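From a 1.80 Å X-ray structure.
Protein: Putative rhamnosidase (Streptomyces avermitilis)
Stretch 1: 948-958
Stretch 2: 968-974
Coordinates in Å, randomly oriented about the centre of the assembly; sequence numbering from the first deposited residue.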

ATOM      1  N   ARG A 948      -7.539 -30.000  13.418  1.00 37.75           N
ATOM      2  CA  ARG A 948      -8.555 -30.263  14.411  1.00 37.94           C
ATOM      3  C   ARG A 948      -9.935 -30.174  13.778  1.00 39.95           C
ATOM      4  O   ARG A 948     -10.537 -29.100  13.798  1.00 44.33           O
ATOM      5  CB  ARG A 948      -8.437 -29.263  15.558  1.00 35.06           C
ATOM      6  CG  ARG A 948      -7.084 -29.231  16.245  1.00 35.07           C
ATOM      7  CD  ARG A 948      -6.921 -27.899  16.924  1.00 33.81           C
ATOM      8  NE  ARG A 948      -5.829 -27.836  17.898  1.00 36.65           N
ATOM      9  CZ  ARG A 948      -5.945 -28.191  19.174  1.00 37.60           C
ATOM     10  NH1 ARG A 948      -7.089 -28.678  19.628  1.00 39.61           N
ATOM     11  NH2 ARG A 948      -4.918 -28.059  19.997  1.00 40.13           N
ATOM     12  N   PRO A 949     -10.452 -31.297  13.236  1.00 43.25           N
ATOM     13  CA  PRO A 949     -11.801 -31.318  12.666  1.00 43.49           C
ATOM     14  C   PRO A 949     -12.820 -30.854  13.698  1.00 42.97           C
ATOM     15  O   PRO A 949     -12.576 -30.959  14.908  1.00 39.41           O
ATOM     16  CB  PRO A 949     -12.021 -32.794  12.319  1.00 47.61           C
ATOM     17  CG  PRO A 949     -10.651 -33.381  12.238  1.00 46.12           C
ATOM     18  CD  PRO A 949      -9.877 -32.653  13.290  1.00 44.95           C
ATOM     19  N   GLY A 950     -13.938 -30.312  13.217  1.00 39.88           N
ATOM     20  CA  GLY A 950     -14.886 -29.608  14.075  1.00 38.55           C
ATOM     21  C   GLY A 950     -15.846 -28.845  13.187  1.00 40.24           C
ATOM     22  O   GLY A 950     -15.709 -28.868  11.946  1.00 40.25           O
ATOM     23  N   GLY A 951     -16.816 -28.170  13.802  1.00 40.77           N
ATOM     24  CA  GLY A 951     -17.848 -27.448  13.046  1.00 37.76           C
ATOM     25  C   GLY A 951     -18.357 -28.266  11.875  1.00 38.37           C
ATOM     26  O   GLY A 951     -18.671 -29.443  12.027  1.00 40.52           O
ATOM     27  N   GLU A 952     -18.375 -27.668  10.687  1.00 35.41           N
ATOM     28  CA  GLU A 952     -18.942 -28.313   9.518  1.00 34.62           C
ATOM     29  C   GLU A 952     -17.846 -28.825   8.621  1.00 34.78           C
ATOM     30  O   GLU A 952     -18.116 -29.257   7.493  1.00 35.83           O
ATOM     31  CB  GLU A 952     -19.811 -27.332   8.714  1.00 36.90           C
ATOM     32  CG  GLU A 952     -20.579 -26.306   9.533  1.00 40.40           C
ATOM     33  CD  GLU A 952     -21.334 -25.285   8.677  1.00 42.79           C
ATOM     34  OE1 GLU A 952     -21.422 -25.454   7.437  1.00 44.40           O
ATOM     35  OE2 GLU A 952     -21.837 -24.302   9.257  1.00 43.02           O
ATOM     36  N   VAL A 953     -16.599 -28.764   9.098  1.00 35.41           N
ATOM     37  CA  VAL A 953     -15.473 -29.143   8.247  1.00 36.85           C
ATOM     38  C   VAL A 953     -15.205 -30.645   8.349  1.00 35.30           C
ATOM     39  O   VAL A 953     -14.861 -31.137   9.409  1.00 36.01           O
ATOM     40  CB  VAL A 953     -14.166 -28.367   8.582  1.00 37.26           C
ATOM     41  CG1 VAL A 953     -13.151 -28.579   7.461  1.00 38.19           C
ATOM     42  CG2 VAL A 953     -14.430 -26.882   8.806  1.00 35.46           C
ATOM     43  N   THR A 954     -15.339 -31.362   7.249  1.00 36.86           N
ATOM     44  CA  THR A 954     -15.022 -32.787   7.265  1.00 39.83           C
ATOM     45  C   THR A 954     -13.905 -33.111   6.283  1.00 40.38           C
ATOM     46  O   THR A 954     -13.556 -34.279   6.055  1.00 38.44           O
ATOM     47  CB  THR A 954     -16.266 -33.635   6.946  1.00 41.07           C
ATOM     48  OG1 THR A 954     -16.764 -33.297   5.640  1.00 42.12           O
ATOM     49  CG2 THR A 954     -17.351 -33.415   8.013  1.00 37.88           C
ATOM     50  N   SER A 955     -13.320 -32.064   5.708  1.00 37.43           N
ATOM     51  CA  SER A 955     -12.512 -32.234   4.525  1.00 35.39           C
ATOM     52  C   SER A 955     -11.737 -30.942   4.353  1.00 34.16           C
ATOM     53  O   SER A 955     -12.334 -29.878   4.394  1.00 32.68           O
ATOM     54  CB  SER A 955     -13.463 -32.410   3.340  1.00 36.88           C
ATOM     55  OG  SER A 955     -12.834 -33.072   2.268  1.00 41.66           O
ATOM     56  N   ALA A 956     -10.414 -31.034   4.206  1.00 33.00           N
ATOM     57  CA  ALA A 956      -9.573 -29.859   3.922  1.00 31.37           C
ATOM     58  C   ALA A 956      -8.301 -30.242   3.185  1.00 32.16           C
ATOM     59  O   ALA A 956      -7.769 -31.352   3.345  1.00 32.78           O
ATOM     60  CB  ALA A 956      -9.232 -29.089   5.196  1.00 31.08           C
ATOM     61  N   ARG A 957      -7.801 -29.321   2.372  1.00 31.74           N
ATOM     62  CA  ARG A 957      -6.547 -29.528   1.673  1.00 30.74           C
ATOM     63  C   ARG A 957      -5.843 -28.171   1.589  1.00 30.39           C
ATOM     64  O   ARG A 957      -6.493 -27.146   1.430  1.00 28.65           O
ATOM     65  CB  ARG A 957      -6.793 -30.150   0.295  1.00 34.41           C
ATOM     66  CG  ARG A 957      -6.632 -29.219  -0.882  1.00 44.04           C
ATOM     67  CD  ARG A 957      -7.402 -29.701  -2.102  1.00 49.58           C
ATOM     68  NE  ARG A 957      -6.865 -29.140  -3.347  1.00 58.94           N
ATOM     69  CZ  ARG A 957      -6.660 -27.840  -3.592  1.00 62.33           C
ATOM     70  NH1 ARG A 957      -6.922 -26.911  -2.678  1.00 61.62           N
ATOM     71  NH2 ARG A 957      -6.167 -27.466  -4.766  1.00 68.31           N
ATOM     72  N   ALA A 958      -4.523 -28.175   1.752  1.00 29.02           N
ATOM     73  CA  ALA A 958      -3.744 -26.930   1.757  1.00 25.89           C
ATOM     74  C   ALA A 958      -2.339 -27.176   1.231  1.00 27.56           C
ATOM     75  O   ALA A 958      -1.795 -28.283   1.362  1.00 26.53           O
ATOM     76  CB  ALA A 958      -3.667 -26.361   3.162  1.00 25.96           C
ATOM     77  N   SER A 968       2.445 -29.535   2.384  1.00 26.31           N
ATOM     78  CA  SER A 968       1.055 -29.815   2.015  1.00 27.69           C
ATOM     79  C   SER A 968       0.341 -30.726   2.998  1.00 29.49           C
ATOM     80  O   SER A 968       0.971 -31.567   3.643  1.00 27.94           O
ATOM     81  CB  SER A 968       0.981 -30.418   0.621  1.00 28.80           C
ATOM     82  OG  SER A 968       1.645 -29.552  -0.285  1.00 33.58           O
ATOM     83  N   THR A 969      -0.972 -30.524   3.116  1.00 29.58           N
ATOM     84  CA  THR A 969      -1.846 -31.384   3.915  1.00 31.42           C
ATOM     85  C   THR A 969      -3.137 -31.669   3.151  1.00 33.48           C
ATOM     86  O   THR A 969      -3.570 -30.871   2.323  1.00 32.39           O
ATOM     87  CB  THR A 969      -2.238 -30.789   5.288  1.00 32.02           C
ATOM     88  OG1 THR A 969      -2.934 -29.543   5.105  1.00 36.43           O
ATOM     89  CG2 THR A 969      -1.030 -30.586   6.186  1.00 32.52           C
ATOM     90  N   ARG A 970      -3.723 -32.838   3.413  1.00 31.80           N
ATOM     91  CA  ARG A 970      -5.023 -33.193   2.883  1.00 31.40           C
ATOM     92  C   ARG A 970      -5.614 -34.203   3.846  1.00 33.00           C
ATOM     93  O   ARG A 970      -5.029 -35.268   4.056  1.00 31.69           O
ATOM     94  CB  ARG A 970      -4.908 -33.808   1.503  1.00 33.65           C
ATOM     95  CG  ARG A 970      -6.267 -34.148   0.915  1.00 41.77           C
ATOM     96  CD  ARG A 970      -6.158 -34.462  -0.561  1.00 48.43           C
ATOM     97  NE  ARG A 970      -7.249 -35.323  -1.003  1.00 56.34           N
ATOM     98  CZ  ARG A 970      -7.183 -36.146  -2.051  1.00 60.27           C
ATOM     99  NH1 ARG A 970      -6.070 -36.233  -2.778  1.00 61.67           N
ATOM    100  NH2 ARG A 970      -8.230 -36.895  -2.368  1.00 61.11           N
ATOM    101  N   TRP A 971      -6.748 -33.864   4.440  1.00 32.06           N
ATOM    102  CA  TRP A 971      -7.413 -34.787   5.350  1.00 32.43           C
ATOM    103  C   TRP A 971      -8.907 -34.889   5.077  1.00 35.42           C
ATOM    104  O   TRP A 971      -9.525 -33.958   4.541  1.00 31.97           O
ATOM    105  CB  TRP A 971      -7.137 -34.446   6.817  1.00 30.39           C
ATOM    106  CG  TRP A 971      -7.616 -33.108   7.305  1.00 32.64           C
ATOM    107  CD1 TRP A 971      -6.881 -31.956   7.386  1.00 32.13           C
ATOM    108  CD2 TRP A 971      -8.911 -32.792   7.832  1.00 32.29           C
ATOM    109  NE1 TRP A 971      -7.642 -30.938   7.912  1.00 32.28           N
ATOM    110  CE2 TRP A 971      -8.890 -31.426   8.201  1.00 33.03           C
ATOM    111  CE3 TRP A 971     -10.093 -33.528   8.028  1.00 35.25           C
ATOM    112  CZ2 TRP A 971     -10.011 -30.774   8.743  1.00 33.12           C
ATOM    113  CZ3 TRP A 971     -11.208 -32.874   8.575  1.00 33.09           C
ATOM    114  CH2 TRP A 971     -11.152 -31.513   8.917  1.00 33.76           C
ATOM    115  N   GLN A 972      -9.474 -36.039   5.450  1.00 36.60           N
ATOM    116  CA  GLN A 972     -10.885 -36.336   5.216  1.00 38.43           C
ATOM    117  C   GLN A 972     -11.410 -37.197   6.354  1.00 38.77           C
ATOM    118  O   GLN A 972     -10.758 -38.177   6.737  1.00 37.76           O
ATOM    119  CB  GLN A 972     -11.041 -37.071   3.895  1.00 40.41           C
ATOM    120  CG  GLN A 972     -12.476 -37.383   3.500  1.00 50.92           C
ATOM    121  CD  GLN A 972     -12.578 -37.905   2.074  1.00 57.65           C
ATOM    122  OE1 GLN A 972     -11.565 -38.184   1.422  1.00 63.25           O
ATOM    123  NE2 GLN A 972     -13.801 -38.041   1.581  1.00 64.21           N
ATOM    124  N   GLN A 973     -12.552 -36.798   6.910  1.00 40.52           N
ATOM    125  CA  GLN A 973     -13.369 -37.655   7.787  1.00 45.18           C
ATOM    126  C   GLN A 973     -14.507 -38.274   6.985  1.00 48.82           C
ATOM    127  O   GLN A 973     -15.338 -37.543   6.417  1.00 46.30           O
ATOM    128  CB  GLN A 973     -13.998 -36.848   8.901  1.00 47.13           C
ATOM    129  CG  GLN A 973     -13.065 -36.484  10.025  1.00 49.24           C
ATOM    130  CD  GLN A 973     -13.813 -35.899  11.198  1.00 50.90           C
ATOM    131  OE1 GLN A 973     -14.711 -35.069  11.030  1.00 55.69           O
ATOM    132  NE2 GLN A 973     -13.452 -36.323  12.395  1.00 51.31           N
ATOM    133  N   ARG A 974     -14.555 -39.606   6.929  1.00 48.77           N
ATOM    134  CA  ARG A 974     -15.688 -40.286   6.315  1.00 51.32           C
ATOM    135  C   ARG A 974     -15.958 -41.648   6.926  1.00 54.55           C
ATOM    136  O   ARG A 974     -15.040 -42.327   7.391  1.00 52.68           O
ATOM    137  CB  ARG A 974     -15.534 -40.381   4.804  1.00 56.78           C
ATOM    138  CG  ARG A 974     -16.822 -40.035   4.073  1.00 66.19           C
ATOM    139  CD  ARG A 974     -16.568 -39.698   2.611  1.00 73.29           C
ATOM    140  NE  ARG A 974     -15.596 -40.615   2.015  1.00 80.05           N
ATOM    141  CZ  ARG A 974     -15.875 -41.851   1.597  1.00 85.08           C
ATOM    142  NH1 ARG A 974     -17.110 -42.338   1.695  1.00 88.58           N
ATOM    143  NH2 ARG A 974     -14.911 -42.606   1.081  1.00 83.93           N
TER

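Stretch 1 enters as a loop and ends as a strand, 955-958, that runs antiparallel to strand 968-974. The CA-to-CB bond of Arg948 points away from the partner strand. Pro949 lies over one face of the Trp971 indole. Its CG sits 4.1 Å from the centroid of the six-membered ring, a CH-pi contact that sets a proline C-H against the aromatic face. Gly950 to Val953 form a type II' turn, closed by Val953 N to Gly950 O at 3.0 Å. Gly951 has positive phi, which favours glycine. The turn brings the chain back to the indole, where Val953 CG1 packs 3.8 Å from Trp971 CH2.

Thr954 starts the backbone pairing: its O accepts from Gln973 N at 2.8 Å. Ser955 faces Gln972 in a non-hydrogen-bonded pair, and its CA approaches Trp971 O at 3.4 Å. Ala956 and Trp971 bond both ways, Ala956 N to Trp971 O at 3.1 Å and Trp971 N to Ala956 O at 2.9 Å. The small Ala956 CB packs 3.8 Å from Trp971 CE2. Arg957 pairs with Arg970 without hydrogen bonds. Their side chains share a sheet face with Ser955 and Gln972, but the end of Arg957 leads away. Ala958 and Thr969 form the next hydrogen-bonded pair, with Ala958 N to Thr969 O at 2.9 Å and Thr969 N to Ala958 O at 3.0 Å.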